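D-mandelate dehydrogenase (Rhodotorula graminis, PDB 2W2K) probably catalyses the nicotinamide-dependent interconversion of D-mandelate and its 2-oxo acid, as a member of the D-isomer specific 2-hydroxyacid dehydrogenase family. Local coordinates at residues 224-229 with 259-264; 118-123 with 253-258; 291-294 with 300-303; 265-270 with 294-299. All blocks are in the same frame, centred on the assembly; numbering follows the deposited sequence.

Contact 1. Residues 224-229 with 259-264; sequences VSVSVP and PVISQD
Val260, in the short 3-10 segment, reaches the end of strand 223-226 with one methyl, CG1. Its CG1 stands 3.7 Å from CG1 of Val226, and the two valines lie alongside, running opposite ways. The same methyl lies 4.1 Å from CG2 of Val228, so CG1 of Val260 bridges two residues whose side chains both start out toward it. It is the branch anti to the backbone N (chi1 177°) that Val260 thus turns to the strand. Ile261 follows with its last carbon: chi2 is fully extended, and CD1 comes 4.1 Å from CG2 of Val226, which therefore uses one methyl for each neighbour. After Ile261 comes Ser262, at the N-cap position of helix 263-271, its OG weakly bonded to N of Ala265. Gln263 N is hydrogen-bonded to OE1 of Glu284. Val228 is an NAD(+)-binding residue, which places the contact beside the cofactor site, just past the strand's C-terminal end. Strand 223-226 runs between strands 165-169 and 250-254 of the parallel sheet; Ile261 also packs on 250-254, while Ser225 and Ser227 touch helix 173-185.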
loop_
_atom_site.group_PDB
_atom_site.type_symbol
_atom_site.label_atom_id
_atom_site.label_comp_id
_atom_site.label_asym_id
_atom_site.label_seq_id
_atom_site.Cartn_x
_atom_site.Cartn_y
_atom_site.Cartn_z
ATOM N N VAL B 224 11.584 7.416 7.375
ATOM C CA VAL B 224 12.229 6.462 8.318
ATOM C C VAL B 224 11.333 5.218 8.556
ATOM O O VAL B 224 10.113 5.370 8.734
ATOM C CB VAL B 224 12.591 7.166 9.664
ATOM C CG1 VAL B 224 13.034 6.158 10.753
ATOM C CG2 VAL B 224 13.698 8.230 9.456
ATOM N N SER B 225 11.929 4.009 8.550
ATOM C CA SER B 225 11.196 2.765 8.901
ATOM C C SER B 225 11.782 2.150 10.172
ATOM O O SER B 225 12.958 1.727 10.181
ATOM C CB SER B 225 11.230 1.726 7.759
ATOM O OG SER B 225 10.643 0.474 8.142
ATOM N N VAL B 226 10.970 2.111 11.236
ATOM C CA VAL B 226 11.395 1.526 12.550
ATOM C C VAL B 226 11.087 0.015 12.615
ATOM O O VAL B 226 9.918 -0.385 12.602
ATOM C CB VAL B 226 10.743 2.292 13.771
ATOM C CG1 VAL B 226 11.246 1.734 15.139
ATOM C CG2 VAL B 226 11.003 3.835 13.682
ATOM N N SER B 227 12.134 -0.816 12.730
ATOM C CA SER B 227 11.993 -2.288 12.866
ATOM C C SER B 227 13.170 -2.872 13.678
ATOM O O SER B 227 14.172 -3.328 13.100
ATOM C CB SER B 227 11.894 -2.963 11.479
ATOM O OG SER B 227 11.577 -4.359 11.595
ATOM N N VAL B 228 13.029 -2.857 15.010
ATOM C CA VAL B 228 14.047 -3.349 15.954
ATOM C C VAL B 228 13.337 -4.097 17.095
ATOM O O VAL B 228 12.149 -3.841 17.365
ATOM C CB VAL B 228 14.899 -2.191 16.600
ATOM C CG1 VAL B 228 15.869 -1.565 15.599
ATOM C CG2 VAL B 228 14.007 -1.122 17.250
ATOM N N PRO B 229 14.064 -4.992 17.793
ATOM C CA PRO B 229 13.491 -5.657 18.986
ATOM C C PRO B 229 13.242 -4.653 20.114
ATOM O O PRO B 229 14.081 -3.761 20.329
ATOM C CB PRO B 229 14.600 -6.647 19.410
ATOM C CG PRO B 229 15.519 -6.762 18.240
ATOM C CD PRO B 229 15.440 -5.448 17.509
ATOM N N PRO B 259 6.156 1.674 22.358
ATOM C CA PRO B 259 7.081 2.556 23.095
ATOM C C PRO B 259 8.467 2.805 22.471
ATOM O O PRO B 259 9.245 3.551 23.060
ATOM C CB PRO B 259 7.236 1.854 24.458
ATOM C CG PRO B 259 5.982 0.969 24.571
ATOM C CD PRO B 259 5.869 0.455 23.138
ATOM N N VAL B 260 8.775 2.206 21.320
ATOM C CA VAL B 260 10.062 2.518 20.639
ATOM C C VAL B 260 10.126 4.014 20.212
ATOM O O VAL B 260 11.214 4.639 20.218
ATOM C CB VAL B 260 10.404 1.520 19.493
ATOM C CG1 VAL B 260 11.722 1.924 18.768
ATOM C CG2 VAL B 260 10.514 0.089 20.034
ATOM N N ILE B 261 8.950 4.582 19.900
ATOM C CA ILE B 261 8.807 6.034 19.612
ATOM C C ILE B 261 8.067 6.772 20.742
ATOM O O ILE B 261 6.985 6.346 21.149
ATOM C CB ILE B 261 8.033 6.300 18.289
ATOM C CG1 ILE B 261 8.696 5.558 17.099
ATOM C CG2 ILE B 261 7.953 7.821 18.007
ATOM C CD1 ILE B 261 7.993 5.793 15.702
ATOM N N SER B 262 8.638 7.882 21.223
ATOM C CA SER B 262 7.981 8.707 22.261
ATOM C C SER B 262 6.723 9.413 21.678
ATOM O O SER B 262 6.838 10.241 20.756
ATOM C CB SER B 262 8.970 9.740 22.820
ATOM O OG SER B 262 8.254 10.794 23.477
ATOM N N GLN B 263 5.541 9.066 22.184
ATOM C CA GLN B 263 4.281 9.666 21.696
ATOM C C GLN B 263 4.281 11.206 21.760
ATOM O O GLN B 263 3.938 11.881 20.781
ATOM C CB GLN B 263 3.070 9.056 22.418
ATOM C CG GLN B 263 1.691 9.642 22.032
ATOM C CD GLN B 263 0.551 8.780 22.560
ATOM O OE1 GLN B 263 0.430 7.609 22.195
ATOM N NE2 GLN B 263 -0.282 9.351 23.436
ATOM N N ASP B 264 4.708 11.753 22.895
ATOM C CA ASP B 264 4.756 13.208 23.062
ATOM C C ASP B 264 5.698 13.907 22.077
ATOM O O ASP B 264 5.330 14.941 21.505
ATOM C CB ASP B 264 5.094 13.591 24.515
ATOM C CG ASP B 264 3.976 13.239 25.502
ATOM O OD1 ASP B 264 2.802 13.091 25.093
ATOM O OD2 ASP B 264 4.278 13.128 26.711
#

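Contact 2. Residues 118-123 with 253-258; sequences SDLALY and VNTARG
A chi1 of 60° places OG1 of Thr255 between its own backbone N and carbonyl carbon and leaves CG2 beside the N, and that methyl meets helix 114-130 at Ala121. CG2 of Thr255 lies 3.7 Å from CB of Ala121 and 3.9 Å from its CA, which puts the methyl close against the helix backbone where the side chain is small. OG1 of Thr255 also comes near, at 4.2 Å from CB of Ala121, but as packing. The preceding residue, Leu120, brings its CD1 to 4.4 Å from CG2 of Thr255, a looser touch. Thr255 further rests on Thr117 and Leu124 of the same helix. The arrangement belongs to the NAD-binding Rossmann domain: the chain leaves the C-terminal end of strand 250-254, and Thr255 and Ala256 are both cofactor-binding residues. Asn254, pointing the other way, shapes that exit. Its OD1 accepts from N of Ala256 at 3.0 Å, an Asx turn, with the donor well above the carbonyl plane. Its ND2 gives to O of Arg257 at 3.2 Å, tilted slightly from the amide plane, so both ends of one amide hold the loop that carries the binding residues. On the helix, Asp119 forms a salt bridge with Lys181, whose NZ is also hydrogen-bonded to OG of Ser118, while Tyr123 is turned to the neighbouring subunit, where its OH bonds an acidic side chain and its ring meets an aromatic one.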
loop_
_atom_site.group_PDB
_atom_site.type_symbol
_atom_site.label_atom_id
_atom_site.label_comp_id
_atom_site.label_asym_id
_atom_site.label_seq_id
_atom_site.Cartn_x
_atom_site.Cartn_y
_atom_site.Cartn_z
ATOM N N SER B 118 6.154 -7.154 6.811
ATOM C CA SER B 118 6.817 -6.322 5.757
ATOM C C SER B 118 5.827 -5.697 4.740
ATOM O O SER B 118 6.018 -4.537 4.318
ATOM C CB SER B 118 7.968 -7.068 5.049
ATOM O OG SER B 118 7.519 -8.229 4.331
ATOM N N ASP B 119 4.799 -6.462 4.334
ATOM C CA ASP B 119 3.719 -5.930 3.460
ATOM C C ASP B 119 2.954 -4.779 4.140
ATOM O O ASP B 119 2.610 -3.777 3.480
ATOM C CB ASP B 119 2.709 -7.042 3.106
ATOM C CG ASP B 119 3.182 -7.966 1.967
ATOM O OD1 ASP B 119 4.222 -7.670 1.322
ATOM O OD2 ASP B 119 2.496 -9.002 1.720
ATOM N N LEU B 120 2.644 -4.922 5.442
ATOM C CA LEU B 120 1.902 -3.857 6.182
ATOM C C LEU B 120 2.771 -2.597 6.327
ATOM O O LEU B 120 2.261 -1.471 6.204
ATOM C CB LEU B 120 1.373 -4.354 7.565
ATOM C CG LEU B 120 0.283 -3.560 8.349
ATOM C CD1 LEU B 120 0.848 -2.392 9.176
ATOM C CD2 LEU B 120 -0.916 -3.071 7.476
ATOM N N ALA B 121 4.080 -2.764 6.542
ATOM C CA ALA B 121 4.987 -1.593 6.527
ATOM C C ALA B 121 5.017 -0.874 5.157
ATOM O O ALA B 121 5.021 0.369 5.100
ATOM C CB ALA B 121 6.418 -2.000 6.979
ATOM N N LEU B 122 5.002 -1.655 4.066
ATOM C CA LEU B 122 4.943 -1.094 2.699
ATOM C C LEU B 122 3.646 -0.289 2.469
ATOM O O LEU B 122 3.681 0.788 1.847
ATOM C CB LEU B 122 5.112 -2.177 1.600
ATOM C CG LEU B 122 5.544 -1.623 0.209
ATOM C CD1 LEU B 122 7.040 -1.226 0.208
ATOM C CD2 LEU B 122 5.254 -2.655 -0.893
ATOM N N TYR B 123 2.515 -0.802 2.978
ATOM C CA TYR B 123 1.232 -0.065 2.978
ATOM C C TYR B 123 1.338 1.314 3.686
ATOM O O TYR B 123 0.881 2.348 3.146
ATOM C CB TYR B 123 0.128 -0.945 3.626
ATOM C CG TYR B 123 -1.184 -0.234 3.966
ATOM C CD1 TYR B 123 -2.228 -0.168 3.033
ATOM C CD2 TYR B 123 -1.395 0.337 5.236
ATOM C CE1 TYR B 123 -3.452 0.470 3.351
ATOM C CE2 TYR B 123 -2.616 1.000 5.555
ATOM C CZ TYR B 123 -3.629 1.054 4.611
ATOM O OH TYR B 123 -4.843 1.679 4.923
ATOM N N VAL B 253 7.372 5.756 9.803
ATOM C CA VAL B 253 6.439 4.618 10.067
ATOM C C VAL B 253 7.001 3.662 11.151
ATOM O O VAL B 253 8.233 3.508 11.284
ATOM C CB VAL B 253 6.048 3.811 8.766
ATOM C CG1 VAL B 253 5.537 4.760 7.638
ATOM C CG2 VAL B 253 7.173 2.939 8.280
ATOM N N ASN B 254 6.108 3.026 11.917
ATOM C CA ASN B 254 6.518 2.075 12.978
ATOM C C ASN B 254 5.688 0.784 12.919
ATOM O O ASN B 254 4.439 0.846 13.023
ATOM C CB ASN B 254 6.416 2.740 14.380
ATOM C CG ASN B 254 7.042 1.897 15.511
ATOM O OD1 ASN B 254 7.754 0.904 15.274
ATOM N ND2 ASN B 254 6.804 2.323 16.756
ATOM N N THR B 255 6.372 -0.362 12.750
ATOM C CA THR B 255 5.730 -1.686 12.833
ATOM C C THR B 255 6.342 -2.575 13.931
ATOM O O THR B 255 6.012 -3.766 14.022
ATOM C CB THR B 255 5.746 -2.444 11.476
ATOM O OG1 THR B 255 7.112 -2.641 11.037
ATOM C CG2 THR B 255 4.958 -1.645 10.403
ATOM N N ALA B 256 7.203 -1.980 14.769
ATOM C CA ALA B 256 7.931 -2.713 15.820
ATOM C C ALA B 256 7.115 -2.880 17.121
ATOM O O ALA B 256 6.219 -3.730 17.180
ATOM C CB ALA B 256 9.319 -2.051 16.052
ATOM N N ARG B 257 7.413 -2.097 18.161
ATOM C CA ARG B 257 6.508 -1.976 19.315
ATOM C C ARG B 257 6.228 -0.488 19.616
ATOM O O ARG B 257 7.049 0.390 19.302
ATOM C CB ARG B 257 7.075 -2.703 20.557
ATOM C CG ARG B 257 7.058 -4.249 20.480
ATOM C CD ARG B 257 5.629 -4.846 20.552
ATOM N NE ARG B 257 5.569 -6.132 19.857
ATOM C CZ ARG B 257 5.798 -7.318 20.417
ATOM N NH1 ARG B 257 6.103 -7.411 21.709
ATOM N NH2 ARG B 257 5.724 -8.419 19.678
ATOM N N GLY B 258 5.072 -0.203 20.211
ATOM C CA GLY B 258 4.630 1.192 20.447
ATOM C C GLY B 258 5.634 2.101 21.181
ATOM O O GLY B 258 5.927 3.199 20.694
#

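Contact 3. Residues 291-294 with 300-303; sequences KELI and TLTT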
loop_
_atom_site.group_PDB
_atom_site.type_symbol
_atom_site.label_atom_id
_atom_site.label_comp_id
_atom_site.label_asym_id
_atom_site.label_seq_id
_atom_site.Cartn_x
_atom_site.Cartn_y
_atom_site.Cartn_z
ATOM N N LYS B 291 -5.493 10.330 21.142
ATOM C CA LYS B 291 -6.536 11.254 20.671
ATOM C C LYS B 291 -5.950 12.485 19.956
ATOM O O LYS B 291 -6.523 12.961 18.976
ATOM C CB LYS B 291 -7.492 11.661 21.808
ATOM C CG LYS B 291 -8.298 10.472 22.346
ATOM C CD LYS B 291 -9.216 10.867 23.499
ATOM C CE LYS B 291 -9.584 9.641 24.317
ATOM N NZ LYS B 291 -10.391 8.683 23.523
ATOM N N GLU B 292 -4.779 12.962 20.394
ATOM C CA GLU B 292 -4.122 14.068 19.690
ATOM C C GLU B 292 -3.731 13.702 18.239
ATOM O O GLU B 292 -3.893 14.519 17.327
ATOM C CB GLU B 292 -2.909 14.593 20.460
ATOM C CG GLU B 292 -3.259 15.364 21.737
ATOM C CD GLU B 292 -2.158 16.340 22.157
ATOM O OE1 GLU B 292 -2.072 17.446 21.571
ATOM O OE2 GLU B 292 -1.375 16.001 23.074
ATOM N N LEU B 293 -3.227 12.480 18.024
ATOM C CA LEU B 293 -2.884 12.040 16.660
ATOM C C LEU B 293 -4.117 11.822 15.787
ATOM O O LEU B 293 -4.070 12.090 14.591
ATOM C CB LEU B 293 -2.006 10.765 16.660
ATOM C CG LEU B 293 -0.602 10.831 17.291
ATOM C CD1 LEU B 293 0.060 9.430 17.312
ATOM C CD2 LEU B 293 0.328 11.814 16.569
ATOM N N ILE B 294 -5.208 11.326 16.386
ATOM C CA ILE B 294 -6.472 11.111 15.666
ATOM C C ILE B 294 -7.026 12.430 15.097
ATOM O O ILE B 294 -7.504 12.483 13.950
ATOM C CB ILE B 294 -7.544 10.397 16.550
ATOM C CG1 ILE B 294 -7.177 8.913 16.792
ATOM C CG2 ILE B 294 -8.944 10.503 15.897
ATOM C CD1 ILE B 294 -7.888 8.285 18.017
ATOM N N THR B 300 -1.672 8.130 9.789
ATOM C CA THR B 300 -2.269 6.828 9.462
ATOM C C THR B 300 -2.168 5.921 10.706
ATOM O O THR B 300 -1.073 5.727 11.270
ATOM C CB THR B 300 -1.559 6.143 8.219
ATOM O OG1 THR B 300 -1.583 7.008 7.065
ATOM C CG2 THR B 300 -2.201 4.778 7.880
ATOM N N LEU B 301 -3.314 5.391 11.145
ATOM C CA LEU B 301 -3.394 4.589 12.385
ATOM C C LEU B 301 -4.123 3.246 12.171
ATOM O O LEU B 301 -5.269 3.226 11.714
ATOM C CB LEU B 301 -4.085 5.398 13.511
ATOM C CG LEU B 301 -3.429 6.756 13.872
ATOM C CD1 LEU B 301 -4.435 7.769 14.454
ATOM C CD2 LEU B 301 -2.221 6.559 14.771
ATOM N N THR B 302 -3.461 2.131 12.492
ATOM C CA THR B 302 -4.063 0.768 12.359
ATOM C C THR B 302 -4.055 -0.018 13.712
ATOM O O THR B 302 -3.276 0.306 14.626
ATOM C CB THR B 302 -3.427 -0.047 11.173
ATOM O OG1 THR B 302 -1.984 -0.046 11.271
ATOM C CG2 THR B 302 -3.822 0.564 9.819
ATOM N N THR B 303 -4.928 -1.024 13.850
ATOM C CA THR B 303 -5.073 -1.806 15.100
ATOM C C THR B 303 -4.067 -2.990 15.287
ATOM O O THR B 303 -4.492 -4.145 15.501
ATOM C CB THR B 303 -6.557 -2.347 15.285
ATOM O OG1 THR B 303 -6.881 -3.266 14.226
ATOM C CG2 THR B 303 -7.569 -1.198 15.281
#
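Leu301 does nearly all of the touching, and through a single methyl, CD1. Its chi1 of -57° sets CG anti to the carbonyl carbon, and CD1 then continues away from CA with chi2 at 153°, so the side chain reaches out from strand 299-301 to the short helix 291-294. CD1 of Leu301 ends 3.8 Å from CG1 of Ile294 and 4.1 Å from CA of the same residue, which places it against the root of the isoleucine and not against its far end. Ile294 has chi1 at -71°, which holds CG1 beside its backbone N, and it is this branch, together with CA, that receives the methyl. The two side chains are set nearly perpendicular, so the contact is a methyl set against the flank of a chain. Leu293 takes part with its inner atoms: its carbonyl carbon lies 4.3 Å from CD1 of Leu301, and its CB 4.4 Å. The outer part of Leu293 is used elsewhere, among Leu266, Ile267 and Leu270 of helix 263-271, so this leucine joins two helices and the strand. Val289 packs on both Ile294 and Leu301. Thr302 faces elsewhere, and its OG1 is hydrogen-bonded to OD1 of the NAD(+)-binding Asp281; Thr303 OG1 is bonded to a polar side chain of the neighbouring subunit. Strand 275-280, helix 291-294 and strand 299-301 form a beta-alpha-beta unit, the last of the NAD-binding Rossmann fold, and Leu301 fastens the helix of this unit to its second strand, 299-301, an edge strand of the sheet within the chain.

Contact 4. Residues 265-270 with 294-299; sequences ALIAAL and IEMKHV
Leu270 meets segment 294-299 at two places, and the carbon-to-carbon packing comes first. CD1 of Leu270 lies 3.7 Å from CG2 of Val299, the branch of that valine beside its backbone N, and the two side chains meet at a slant. The valine opens strand 299-301, so this pair ties the helix 263-271 to the start of the strand. The thioether forms the second group. Met296 has an extended chain beyond CG, and its chi1 of -68° sends it across to the helix, where SD rests 3.8 Å from CB of Leu270 and 4.2 Å from its CD1. CE carries on to the previous turn and lies 4.3 Å from CG2 of Ile267 and 4.1 Å from its O, a contact with the backbone that is not a hydrogen bond. Two conformers were deposited for Met296, and the distances to its SD and CE hold for one of them. The loop's polar and aromatic contacts are made elsewhere: Lys297 reaches Glu153 by a salt bridge, its CB lies 3.8 Å above the centre of the His298 ring, and that ring meets Tyr134 edge to face. Leu293 of helix 291-294 also packs on Ile267 and Leu270. The contact thus rests on dispersion and shape, with a long, flexible thioether lying along Ile267 and Leu270; the packing is apolar and non-directional, and Met296 and Leu270 remain partly exposed.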
loop_
_atom_site.group_PDB
_atom_site.type_symbol
_atom_site.label_atom_id
_atom_site.label_comp_id
_atom_site.label_asym_id
_atom_site.label_seq_id
_atom_site.Cartn_x
_atom_site.Cartn_y
_atom_site.Cartn_z
ATOM N N ALA B 265 6.891 13.334 21.853
ATOM C CA ALA B 265 7.843 13.890 20.870
ATOM C C ALA B 265 7.281 13.856 19.441
ATOM O O ALA B 265 7.481 14.810 18.657
ATOM C CB ALA B 265 9.176 13.138 20.934
ATOM N N LEU B 266 6.591 12.756 19.105
ATOM C CA LEU B 266 5.983 12.588 17.760
ATOM C C LEU B 266 4.902 13.667 17.514
ATOM O O LEU B 266 4.913 14.344 16.458
ATOM C CB LEU B 266 5.414 11.163 17.587
ATOM C CG LEU B 266 4.677 10.812 16.271
ATOM C CD1 LEU B 266 5.584 10.984 15.045
ATOM C CD2 LEU B 266 4.078 9.401 16.328
ATOM N N ILE B 267 4.002 13.828 18.500
ATOM C CA ILE B 267 2.936 14.859 18.476
ATOM C C ILE B 267 3.522 16.250 18.222
ATOM O O ILE B 267 3.031 16.984 17.369
ATOM C CB ILE B 267 2.049 14.872 19.794
ATOM C CG1 ILE B 267 1.131 13.641 19.867
ATOM C CG2 ILE B 267 1.159 16.117 19.831
ATOM C CD1 ILE B 267 0.717 13.261 21.304
ATOM N N ALA B 268 4.589 16.594 18.946
ATOM C CA ALA B 268 5.231 17.913 18.841
ATOM C C ALA B 268 5.834 18.186 17.463
ATOM O O ALA B 268 5.735 19.300 16.930
ATOM C CB ALA B 268 6.299 18.057 19.920
ATOM N N ALA B 269 6.482 17.162 16.903
ATOM C CA ALA B 269 7.124 17.256 15.580
ATOM C C ALA B 269 6.110 17.391 14.436
ATOM O O ALA B 269 6.394 18.055 13.440
ATOM C CB ALA B 269 8.064 16.053 15.358
ATOM N N LEU B 270 4.925 16.773 14.582
ATOM C CA LEU B 270 3.835 16.999 13.636
ATOM C C LEU B 270 3.231 18.409 13.816
ATOM O O LEU B 270 3.017 19.127 12.833
ATOM C CB LEU B 270 2.745 15.907 13.757
ATOM C CG LEU B 270 3.126 14.505 13.234
ATOM C CD1 LEU B 270 2.303 13.433 13.964
ATOM C CD2 LEU B 270 2.972 14.383 11.697
ATOM N N ILE B 294 -5.208 11.326 16.386
ATOM C CA ILE B 294 -6.472 11.111 15.666
ATOM C C ILE B 294 -7.026 12.430 15.097
ATOM O O ILE B 294 -7.504 12.483 13.950
ATOM C CB ILE B 294 -7.544 10.397 16.550
ATOM C CG1 ILE B 294 -7.177 8.913 16.792
ATOM C CG2 ILE B 294 -8.944 10.503 15.897
ATOM C CD1 ILE B 294 -7.888 8.285 18.017
ATOM N N GLU B 295 -6.939 13.499 15.885
ATOM C CA GLU B 295 -7.485 14.806 15.471
ATOM C C GLU B 295 -6.703 15.570 14.363
ATOM O O GLU B 295 -7.116 16.664 13.959
ATOM C CB GLU B 295 -7.744 15.691 16.700
ATOM C CG GLU B 295 -8.717 15.071 17.720
ATOM N N MET B 296 -5.617 14.988 13.855
ATOM C CA MET B 296 -4.813 15.630 12.803
ATOM C C MET B 296 -5.178 15.159 11.396
ATOM O O MET B 296 -5.902 14.188 11.231
ATOM C CB MET B 296 -3.330 15.389 13.045
ATOM C CG MET B 296 -2.805 16.080 14.266
ATOM S SD MET B 296 -1.043 15.855 14.404
ATOM C CE MET B 296 -0.792 16.492 16.059
ATOM N N LYS B 297 -4.667 15.854 10.376
ATOM C CA LYS B 297 -4.945 15.479 8.971
ATOM C C LYS B 297 -4.243 14.199 8.493
ATOM O O LYS B 297 -4.871 13.331 7.872
ATOM C CB LYS B 297 -4.562 16.625 8.017
ATOM C CG LYS B 297 -5.644 17.691 7.822
ATOM C CD LYS B 297 -5.205 18.754 6.820
ATOM C CE LYS B 297 -6.280 19.826 6.630
ATOM N NZ LYS B 297 -5.832 20.877 5.679
ATOM N N HIS B 298 -2.942 14.102 8.772
ATOM C CA HIS B 298 -2.073 13.169 8.045
ATOM C C HIS B 298 -1.387 12.065 8.892
ATOM O O HIS B 298 -0.238 11.660 8.610
ATOM C CB HIS B 298 -1.038 13.963 7.216
ATOM C CG HIS B 298 -1.642 14.857 6.165
ATOM N ND1 HIS B 298 -2.550 14.411 5.229
ATOM C CD2 HIS B 298 -1.433 16.168 5.888
ATOM C CE1 HIS B 298 -2.888 15.414 4.431
ATOM N NE2 HIS B 298 -2.216 16.491 4.803
ATOM N N VAL B 299 -2.077 11.552 9.910
ATOM C CA VAL B 299 -1.534 10.410 10.678
ATOM C C VAL B 299 -2.341 9.127 10.362
ATOM O O VAL B 299 -3.552 9.067 10.620
ATOM C CB VAL B 299 -1.498 10.674 12.223
ATOM C CG1 VAL B 299 -0.801 9.515 12.980
ATOM C CG2 VAL B 299 -0.795 11.993 12.554
#

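Starting from the N terminus, the first segment reached is 118-123 on helix 114-130, and contact 2 closes a loop of some 130 residues when it returns to 253-258. Inside that loop lies 224-229, whose partner 259-264 comes only after 253-258, so contacts 1 and 2 cross, and strands 223-226 and 250-254 lie side by side in the sheet. Contact 4 then runs in series, from 265-270 to 294-299, packing against contact 1 where Ile261 meets Leu266. Contact 3 opens at 291-294, where contact 4 is ending, shares Ile294 with it and closes after it at 300-303, where Thr302 packs on Leu120. Together they tie strands 223-226, 250-254 and 299-301 to helices 114-130, 263-271 and 291-294.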